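Local atomic coordinates of endo-beta-1,4-glucanase (Bacillus licheniformis, PDB entry 2JEN), a protein that hydrolyses internal beta-1,4-glucosidic linkages in the backbone of xyloglucan, a plant cell-wall polysaccharide, as a glycoside hydrolase of family 12. Residues A[71-76]-A[254-259]; A[118-123]-A[236-241]; A[175-180]-A[200-205]. The protein carries 1 engineered substitution. All blocks are in the same frame, centred on the assembly; numbering follows the deposited sequence.

Interaction 1 of 3, residues A[71-76]-A[254-259]; sequences SDMGWV and SNWDVT
Met73 reaches across to Trp256 with its terminal methyl alone: CE lies 3.6 Å from CB of Trp256 and 4.0 Å from CG of that residue, while the two side chains cross at about a right angle. The methyl therefore meets the root of the indole, oblique to the ring, in a purely apolar contact. The second point of touch is mainly backbone. CA of Ser254 approaches the carbonyl O of Ser71 at 3.4 Å, and the angle of 157° at the hydrogen fits a weak CH...O contact rather than mere proximity. Beside it, CB of Ser71 rests 3.4 Å from the carbonyl O of Ser254.

Torsions explain how Met73 covers the distance. Its CG sits in the crowded position between backbone N and carbonyl carbon (chi1 63°), yet beyond CG the chain is extended, which carries CE out to Trp256. In Trp256 the bond from CA to CB aims at 71-76, but with CG anti to the backbone N the indole then leads away from that segment, leaving CB and CG to receive the methyl.

What places the two segments is the local path of the backbone. The CA atoms of Ser71 and Ser254 are 4.5 Å apart, and beyond this point 255-259 diverges from 71-76. The backbone bends sharply at Ser254, where Ser254 and Asn255 both face Ser123 in a classic beta bulge. The carbonyl of Ser71 has a second partner, Asn82 ND2 of a second subunit, so the contact also lies at a subunit interface.

Strands 72-79 and 247-260 are antiparallel neighbours in one sheet of the sandwich, Met73 pairing by backbone with Ile253. Ile92, on strand 91-95 of the facing sheet, touches both Met73 and Trp256, and Tyr46 meets the indole edge-to-face.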
loop_
_atom_site.group_PDB
_atom_site.type_symbol
_atom_site.label_atom_id
_atom_site.label_comp_id
_atom_site.label_asym_id
_atom_site.label_seq_id
_atom_site.Cartn_x
_atom_site.Cartn_y
_atom_site.Cartn_z
ATOM N N SER A 71 -13.836 1.259 23.499
ATOM C CA SER A 71 -13.231 2.481 24.033
ATOM C C SER A 71 -11.910 2.853 23.350
ATOM O O SER A 71 -11.150 3.626 23.886
ATOM C CB SER A 71 -13.018 2.362 25.547
ATOM O OG SER A 71 -12.049 1.379 25.842
ATOM N N ASP A 72 -11.677 2.317 22.154
ATOM C CA ASP A 72 -10.441 2.590 21.424
ATOM C C ASP A 72 -10.707 2.299 19.957
ATOM O O ASP A 72 -10.477 1.202 19.451
ATOM C CB ASP A 72 -9.300 1.719 21.979
ATOM C CG ASP A 72 -7.951 2.066 21.385
ATOM O OD1 ASP A 72 -7.721 3.268 21.048
ATOM O OD2 ASP A 72 -7.074 1.147 21.311
ATOM N N MET A 73 -11.134 3.323 19.254
ATOM C CA MET A 73 -11.594 3.198 17.873
ATOM C C MET A 73 -11.441 4.532 17.197
ATOM O O MET A 73 -11.251 5.555 17.898
ATOM C CB MET A 73 -13.034 2.703 17.821
ATOM C CG MET A 73 -14.021 3.629 18.454
ATOM S SD MET A 73 -15.701 2.961 18.477
ATOM C CE MET A 73 -16.455 3.913 19.808
ATOM N N GLY A 74 -11.559 4.575 15.877
ATOM C CA GLY A 74 -11.384 5.854 15.206
ATOM C C GLY A 74 -11.149 5.668 13.728
ATOM O O GLY A 74 -11.611 4.685 13.130
ATOM N N TRP A 75 -10.476 6.627 13.127
ATOM C CA TRP A 75 -10.202 6.604 11.695
ATOM C C TRP A 75 -9.043 7.536 11.376
ATOM O O TRP A 75 -8.731 8.413 12.154
ATOM C CB TRP A 75 -11.442 6.902 10.845
ATOM C CG TRP A 75 -12.245 8.097 11.286
ATOM C CD1 TRP A 75 -12.079 9.395 10.890
ATOM C CD2 TRP A 75 -13.391 8.089 12.149
ATOM N NE1 TRP A 75 -13.001 10.192 11.510
ATOM C CE2 TRP A 75 -13.846 9.419 12.261
ATOM C CE3 TRP A 75 -14.083 7.090 12.846
ATOM C CZ2 TRP A 75 -14.918 9.782 13.063
ATOM C CZ3 TRP A 75 -15.144 7.459 13.651
ATOM C CH2 TRP A 75 -15.553 8.796 13.745
ATOM N N VAL A 76 -8.417 7.281 10.236
ATOM C CA VAL A 76 -7.227 7.911 9.769
ATOM C C VAL A 76 -7.521 8.323 8.317
ATOM O O VAL A 76 -8.149 7.557 7.585
ATOM C CB VAL A 76 -6.103 6.867 9.863
ATOM C CG1 VAL A 76 -4.755 7.527 9.615
ATOM C CG2 VAL A 76 -6.173 6.116 11.256
ATOM N N SER A 254 -12.460 7.554 22.691
ATOM C CA SER A 254 -12.196 6.814 23.926
ATOM C C SER A 254 -13.464 6.551 24.732
ATOM O O SER A 254 -13.447 5.755 25.665
ATOM C CB SER A 254 -11.177 7.568 24.798
ATOM O OG SER A 254 -11.727 8.797 25.223
ATOM N N ASN A 255 -14.573 7.179 24.353
ATOM C CA ASN A 255 -15.861 6.941 24.970
ATOM C C ASN A 255 -16.940 7.268 23.965
ATOM O O ASN A 255 -16.862 8.294 23.289
ATOM C CB ASN A 255 -16.065 7.773 26.241
ATOM C CG ASN A 255 -17.245 7.285 27.058
ATOM O OD1 ASN A 255 -17.449 6.084 27.245
ATOM N ND2 ASN A 255 -18.054 8.213 27.498
ATOM N N TRP A 256 -17.946 6.417 23.900
ATOM C CA TRP A 256 -19.051 6.600 22.971
ATOM C C TRP A 256 -20.309 5.919 23.439
ATOM O O TRP A 256 -20.282 4.739 23.788
ATOM C CB TRP A 256 -18.693 6.004 21.609
ATOM C CG TRP A 256 -19.835 5.921 20.684
ATOM C CD1 TRP A 256 -20.540 4.801 20.333
ATOM C CD2 TRP A 256 -20.488 7.019 20.018
ATOM N NE1 TRP A 256 -21.558 5.113 19.471
ATOM C CE2 TRP A 256 -21.544 6.478 19.260
ATOM C CE3 TRP A 256 -20.281 8.398 19.994
ATOM C CZ2 TRP A 256 -22.352 7.253 18.469
ATOM C CZ3 TRP A 256 -21.128 9.177 19.239
ATOM C CH2 TRP A 256 -22.120 8.607 18.456
ATOM N N ASP A 257 -21.429 6.638 23.418
ATOM C CA ASP A 257 -22.724 5.963 23.463
ATOM C C ASP A 257 -23.827 6.931 23.086
ATOM O O ASP A 257 -23.680 8.146 23.178
ATOM C CB ASP A 257 -23.063 5.344 24.840
ATOM C CG ASP A 257 -22.755 3.841 24.945
ATOM O OD1 ASP A 257 -22.974 3.063 23.998
ATOM O OD2 ASP A 257 -22.301 3.399 26.030
ATOM N N VAL A 258 -24.891 6.336 22.568
ATOM C CA VAL A 258 -26.155 7.039 22.318
ATOM C C VAL A 258 -27.274 6.180 22.779
ATOM O O VAL A 258 -27.399 5.036 22.365
ATOM C CB VAL A 258 -26.395 7.355 20.815
ATOM C CG1 VAL A 258 -27.727 8.130 20.634
ATOM C CG2 VAL A 258 -25.220 8.111 20.224
ATOM N N THR A 259 -28.086 6.715 23.690
ATOM C CA THR A 259 -29.182 5.943 24.263
ATOM C C THR A 259 -30.476 6.746 24.247
ATOM O O THR A 259 -30.478 7.883 24.710
ATOM C CB THR A 259 -28.852 5.530 25.717
ATOM O OG1 THR A 259 -27.541 4.943 25.774
ATOM C CG2 THR A 259 -29.886 4.531 26.217
#

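Interaction 2 of 3, residues A[118-123]-A[236-241]; sequences INTKVS and SSVEFG
Val122 lies over one face of the Phe240 ring, the two side chains approaching head-on from their strands. This CH-pi contact has CG2 of Val122 4.1 Å from the ring centroid of Phe240 and only 18° off the ring normal. CG2, anti to the Val122 backbone N, carries the contact, whereas CG1 only comes near the rim, 4.2 Å from CE2 of Phe240.

The remaining contacts are aliphatic. CG2 of Ile118 meets CG2 of Val238 at 4.1 Å, the side chains running past one another antiparallel. The other methyl of Val238, CG1, turns to Thr120 CG2.

Strand axes 10.0 Å apart, with directions only 12° from parallel, show two strands facing each other from separate sheets, as expected in the beta-sandwich of family 12. Tyr136, on strand 131-141 beside 234-244, meets Phe240 edge-to-face, and its OH makes a weak hydrogen bond with Thr120 OG1. An alanine in place of Phe240 would probably open a gap beneath Val122 and leave CG2 without the ring face it rests on. Since every group that meets is a methyl or a ring, 118-123 and 236-241 are joined by dispersion and exclusion of water rather than by directional bonds.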
loop_
_atom_site.group_PDB
_atom_site.type_symbol
_atom_site.label_atom_id
_atom_site.label_comp_id
_atom_site.label_asym_id
_atom_site.label_seq_id
_atom_site.Cartn_x
_atom_site.Cartn_y
_atom_site.Cartn_z
ATOM N N ILE A 118 -32.506 11.679 24.379
ATOM C CA ILE A 118 -31.558 11.030 23.458
ATOM C C ILE A 118 -30.172 11.453 23.961
ATOM O O ILE A 118 -29.649 12.511 23.621
ATOM C CB ILE A 118 -31.785 11.432 22.017
ATOM C CG1 ILE A 118 -33.216 11.141 21.580
ATOM C CG2 ILE A 118 -30.759 10.711 21.127
ATOM C CD1 ILE A 118 -33.544 11.629 20.202
ATOM N N ASN A 119 -29.640 10.659 24.894
ATOM C CA ASN A 119 -28.451 10.992 25.605
ATOM C C ASN A 119 -27.228 10.507 24.873
ATOM O O ASN A 119 -27.146 9.338 24.532
ATOM C CB ASN A 119 -28.501 10.398 26.997
ATOM C CG ASN A 119 -29.636 10.986 27.837
ATOM O OD1 ASN A 119 -30.409 10.269 28.439
ATOM N ND2 ASN A 119 -29.679 12.269 27.892
ATOM N N THR A 120 -26.310 11.415 24.593
ATOM C CA THR A 120 -25.068 11.041 23.934
ATOM C C THR A 120 -23.850 11.454 24.743
ATOM O O THR A 120 -23.829 12.495 25.364
ATOM C CB THR A 120 -25.020 11.674 22.555
ATOM O OG1 THR A 120 -24.902 13.110 22.685
ATOM C CG2 THR A 120 -26.236 11.242 21.711
ATOM N N LYS A 121 -22.821 10.612 24.707
ATOM C CA LYS A 121 -21.554 10.874 25.326
ATOM C C LYS A 121 -20.476 10.554 24.310
ATOM O O LYS A 121 -20.541 9.516 23.651
ATOM C CB LYS A 121 -21.362 9.970 26.545
ATOM C CG LYS A 121 -22.520 9.946 27.520
ATOM C CD LYS A 121 -22.173 9.120 28.756
ATOM N N VAL A 122 -19.518 11.460 24.184
ATOM C CA VAL A 122 -18.321 11.202 23.376
ATOM C C VAL A 122 -17.123 11.856 24.026
ATOM O O VAL A 122 -17.208 12.943 24.617
ATOM C CB VAL A 122 -18.517 11.659 21.887
ATOM C CG1 VAL A 122 -18.582 13.204 21.768
ATOM C CG2 VAL A 122 -17.436 11.088 20.966
ATOM N N SER A 123 -15.998 11.170 23.936
ATOM C CA SER A 123 -14.705 11.732 24.241
ATOM C C SER A 123 -13.775 11.305 23.113
ATOM O O SER A 123 -13.771 10.135 22.729
ATOM C CB SER A 123 -14.141 11.208 25.554
ATOM O OG SER A 123 -14.971 11.552 26.661
ATOM N N SER A 236 -34.278 9.697 13.158
ATOM C CA SER A 236 -33.929 8.463 12.470
ATOM C C SER A 236 -32.521 7.957 12.795
ATOM O O SER A 236 -32.266 6.774 12.683
ATOM C CB SER A 236 -34.021 8.665 10.970
ATOM O OG SER A 236 -35.284 9.165 10.623
ATOM N N SER A 237 -31.636 8.862 13.170
ATOM C CA SER A 237 -30.196 8.572 13.273
ATOM C C SER A 237 -29.539 9.571 14.179
ATOM O O SER A 237 -29.882 10.754 14.132
ATOM C CB SER A 237 -29.629 8.694 11.832
ATOM O OG SER A 237 -28.249 8.482 11.747
ATOM N N VAL A 238 -28.520 9.126 14.939
ATOM C CA VAL A 238 -27.520 9.991 15.539
ATOM C C VAL A 238 -26.179 9.435 15.111
ATOM O O VAL A 238 -25.875 8.260 15.356
ATOM C CB VAL A 238 -27.618 10.058 17.067
ATOM C CG1 VAL A 238 -26.462 10.820 17.669
ATOM C CG2 VAL A 238 -28.975 10.668 17.482
ATOM N N GLU A 239 -25.418 10.285 14.453
ATOM C CA GLU A 239 -24.097 9.942 13.939
ATOM C C GLU A 239 -23.079 10.893 14.533
ATOM O O GLU A 239 -23.426 12.038 14.866
ATOM C CB GLU A 239 -24.056 10.048 12.406
ATOM C CG GLU A 239 -25.236 9.418 11.728
ATOM C CD GLU A 239 -25.200 9.379 10.225
ATOM O OE1 GLU A 239 -24.245 9.887 9.611
ATOM O OE2 GLU A 239 -26.175 8.833 9.656
ATOM N N PHE A 240 -21.830 10.477 14.646
ATOM C CA PHE A 240 -20.756 11.367 15.074
ATOM C C PHE A 240 -19.560 11.093 14.194
ATOM O O PHE A 240 -19.155 9.936 14.032
ATOM C CB PHE A 240 -20.354 11.135 16.523
ATOM C CG PHE A 240 -19.212 12.010 16.973
ATOM C CD1 PHE A 240 -17.926 11.540 16.959
ATOM C CD2 PHE A 240 -19.434 13.323 17.360
ATOM C CE1 PHE A 240 -16.872 12.366 17.328
ATOM C CE2 PHE A 240 -18.403 14.146 17.707
ATOM C CZ PHE A 240 -17.115 13.664 17.714
ATOM N N GLY A 241 -18.983 12.147 13.624
ATOM C CA GLY A 241 -17.818 11.935 12.787
ATOM C C GLY A 241 -17.104 13.199 12.466
ATOM O O GLY A 241 -17.326 14.227 13.133
#

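Interaction 3 of 3, residues A[175-180]-A[200-205]; sequences VSIGGH and FSFIRT
Arg204 grips the ring of His180, which closes a two-residue beta-hairpin whose type I' turn runs from Ile177 to His180. NE of Arg204 donates to ND1 of His180 at 2.8 Å, and the N-H...N angle of 172° makes the bond almost straight. The donor lies near the imidazole plane and the acceptor near the guanidinium plane, although the two planes are turned 73° apart; ND1 thus acts as an unprotonated acceptor at the ring edge. NH2 of Arg204 adds a weak, bent bond to the same ND1 at 3.4 Å. With CG anti to the backbone N (chi1 -159°) and the chain extended to NE, the guanidinium is carried out to the turn. NH1 bonds to Ala206 O, which ties the group down on another side.

The turn itself is held by paired backbone bonds, Ile177 N to His180 O at 2.9 Å and His180 N to Ile177 O at 3.2 Å. Deeper in, Ile177 and Phe202 cross at about a right angle, CD1 of Ile177 resting 3.9 Å from CE2 of Phe202, with Phe218 of helix 215-225 touching both. A water donates to Gly179 O at 2.7 Å and accepts a weak bond from Arg204 NH2.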
loop_
_atom_site.group_PDB
_atom_site.type_symbol
_atom_site.label_atom_id
_atom_site.label_comp_id
_atom_site.label_asym_id
_atom_site.label_seq_id
_atom_site.Cartn_x
_atom_site.Cartn_y
_atom_site.Cartn_z
ATOM N N VAL A 175 -26.461 30.677 21.393
ATOM C CA VAL A 175 -27.350 30.164 22.428
ATOM C C VAL A 175 -26.609 29.303 23.419
ATOM O O VAL A 175 -25.579 28.699 23.083
ATOM C CB VAL A 175 -28.513 29.317 21.838
ATOM C CG1 VAL A 175 -29.236 30.105 20.823
ATOM C CG2 VAL A 175 -27.970 28.004 21.183
ATOM N N SER A 176 -27.100 29.265 24.642
ATOM C CA SER A 176 -26.599 28.308 25.658
ATOM C C SER A 176 -27.592 27.165 25.759
ATOM O O SER A 176 -28.745 27.371 26.110
ATOM C CB SER A 176 -26.432 29.015 27.005
ATOM O OG SER A 176 -25.913 28.161 28.012
ATOM N N ILE A 177 -27.135 25.948 25.407
ATOM C CA ILE A 177 -27.942 24.742 25.514
ATOM C C ILE A 177 -27.078 23.662 26.107
ATOM O O ILE A 177 -25.928 23.433 25.652
ATOM C CB ILE A 177 -28.451 24.281 24.125
ATOM C CG1 ILE A 177 -29.363 25.320 23.472
ATOM C CG2 ILE A 177 -29.173 22.925 24.238
ATOM C CD1 ILE A 177 -29.798 24.967 22.041
ATOM N N GLY A 178 -27.599 22.977 27.110
ATOM C CA GLY A 178 -26.914 21.814 27.687
ATOM C C GLY A 178 -25.625 22.161 28.416
ATOM O O GLY A 178 -24.757 21.277 28.627
ATOM N N GLY A 179 -25.468 23.428 28.815
ATOM C CA GLY A 179 -24.251 23.876 29.466
ATOM C C GLY A 179 -23.095 24.308 28.580
ATOM O O GLY A 179 -21.960 24.511 29.058
ATOM N N HIS A 180 -23.369 24.409 27.275
ATOM C CA HIS A 180 -22.394 24.839 26.280
ATOM C C HIS A 180 -22.991 26.007 25.487
ATOM O O HIS A 180 -24.207 26.084 25.309
ATOM C CB HIS A 180 -22.101 23.701 25.286
ATOM C CG HIS A 180 -21.552 22.443 25.896
ATOM N ND1 HIS A 180 -20.215 22.127 25.846
ATOM C CD2 HIS A 180 -22.155 21.434 26.563
ATOM C CE1 HIS A 180 -20.023 20.963 26.440
ATOM N NE2 HIS A 180 -21.181 20.515 26.885
ATOM N N PHE A 200 -29.707 22.543 10.386
ATOM C CA PHE A 200 -29.545 23.364 11.538
ATOM C C PHE A 200 -28.238 22.979 12.215
ATOM O O PHE A 200 -28.100 21.813 12.641
ATOM C CB PHE A 200 -30.685 23.156 12.532
ATOM C CG PHE A 200 -32.057 23.312 11.930
ATOM C CD1 PHE A 200 -32.620 24.555 11.787
ATOM C CD2 PHE A 200 -32.795 22.204 11.560
ATOM C CE1 PHE A 200 -33.887 24.678 11.243
ATOM C CE2 PHE A 200 -34.071 22.320 11.052
ATOM C CZ PHE A 200 -34.628 23.583 10.899
ATOM N N SER A 201 -27.297 23.899 12.242
ATOM C CA SER A 201 -25.953 23.612 12.791
ATOM C C SER A 201 -25.711 24.411 14.039
ATOM O O SER A 201 -25.965 25.608 14.073
ATOM C CB SER A 201 -24.839 23.919 11.781
ATOM O OG SER A 201 -25.054 23.209 10.558
ATOM N N PHE A 202 -25.204 23.735 15.052
ATOM C CA PHE A 202 -24.803 24.290 16.333
ATOM C C PHE A 202 -23.291 24.123 16.467
ATOM O O PHE A 202 -22.811 22.999 16.523
ATOM C CB PHE A 202 -25.489 23.521 17.468
ATOM C CG PHE A 202 -26.977 23.638 17.471
ATOM C CD1 PHE A 202 -27.760 22.855 16.624
ATOM C CD2 PHE A 202 -27.625 24.574 18.289
ATOM C CE1 PHE A 202 -29.144 22.989 16.591
ATOM C CE2 PHE A 202 -29.014 24.675 18.270
ATOM C CZ PHE A 202 -29.776 23.920 17.438
ATOM N N ILE A 203 -22.560 25.233 16.430
ATOM C CA ILE A 203 -21.093 25.199 16.454
ATOM C C ILE A 203 -20.588 25.701 17.786
ATOM O O ILE A 203 -20.813 26.858 18.158
ATOM C CB ILE A 203 -20.459 25.978 15.277
ATOM C CG1 ILE A 203 -20.838 25.292 13.965
ATOM C CG2 ILE A 203 -18.894 26.096 15.435
ATOM C CD1 ILE A 203 -20.289 25.935 12.736
ATOM N N ARG A 204 -19.938 24.849 18.539
ATOM C CA ARG A 204 -19.501 25.264 19.875
ATOM C C ARG A 204 -18.606 26.447 19.766
ATOM O O ARG A 204 -17.812 26.540 18.858
ATOM C CB ARG A 204 -18.826 24.101 20.622
ATOM C CG ARG A 204 -18.825 24.298 22.132
ATOM C CD ARG A 204 -18.203 23.082 22.807
ATOM N NE ARG A 204 -18.172 23.215 24.279
ATOM C CZ ARG A 204 -17.184 23.751 24.982
ATOM N NH1 ARG A 204 -16.101 24.248 24.436
ATOM N NH2 ARG A 204 -17.307 23.801 26.323
ATOM N N THR A 205 -18.715 27.418 20.701
ATOM C CA THR A 205 -17.951 28.659 20.529
ATOM C C THR A 205 -16.461 28.472 20.718
ATOM O O THR A 205 -15.676 29.279 20.201
ATOM C CB THR A 205 -18.455 29.780 21.459
ATOM O OG1 THR A 205 -18.442 29.310 22.801
ATOM C CG2 THR A 205 -19.892 30.173 21.090
HETATM O O HOH W 1 -19.340 24.558 28.370
#

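Overall arrangement
Along the chain the contacts are nested: interaction 3 lies within the loop closed by interaction 2, which lies within that closed by interaction 1. Interactions 1 and 2, centres 10 Å apart, touch in two ways. Within one sheet, Ser254 N probably bonds to Ser123 O (2.9 Å); between the sheets, Trp256 CZ3 packs on Phe240 CB, linking the apolar side chains of both contacts. Interaction 3 stands apart, its centre about 15 Å from that of interaction 2 and 22 Å from that of interaction 1, at a hairpin of the mixed sheet. That sheet also holds 234-244, whose Glu243 lines the glycan pocket, so the contacts probably tie the sheet carrying the pocket to its partner and its peripheral hairpin.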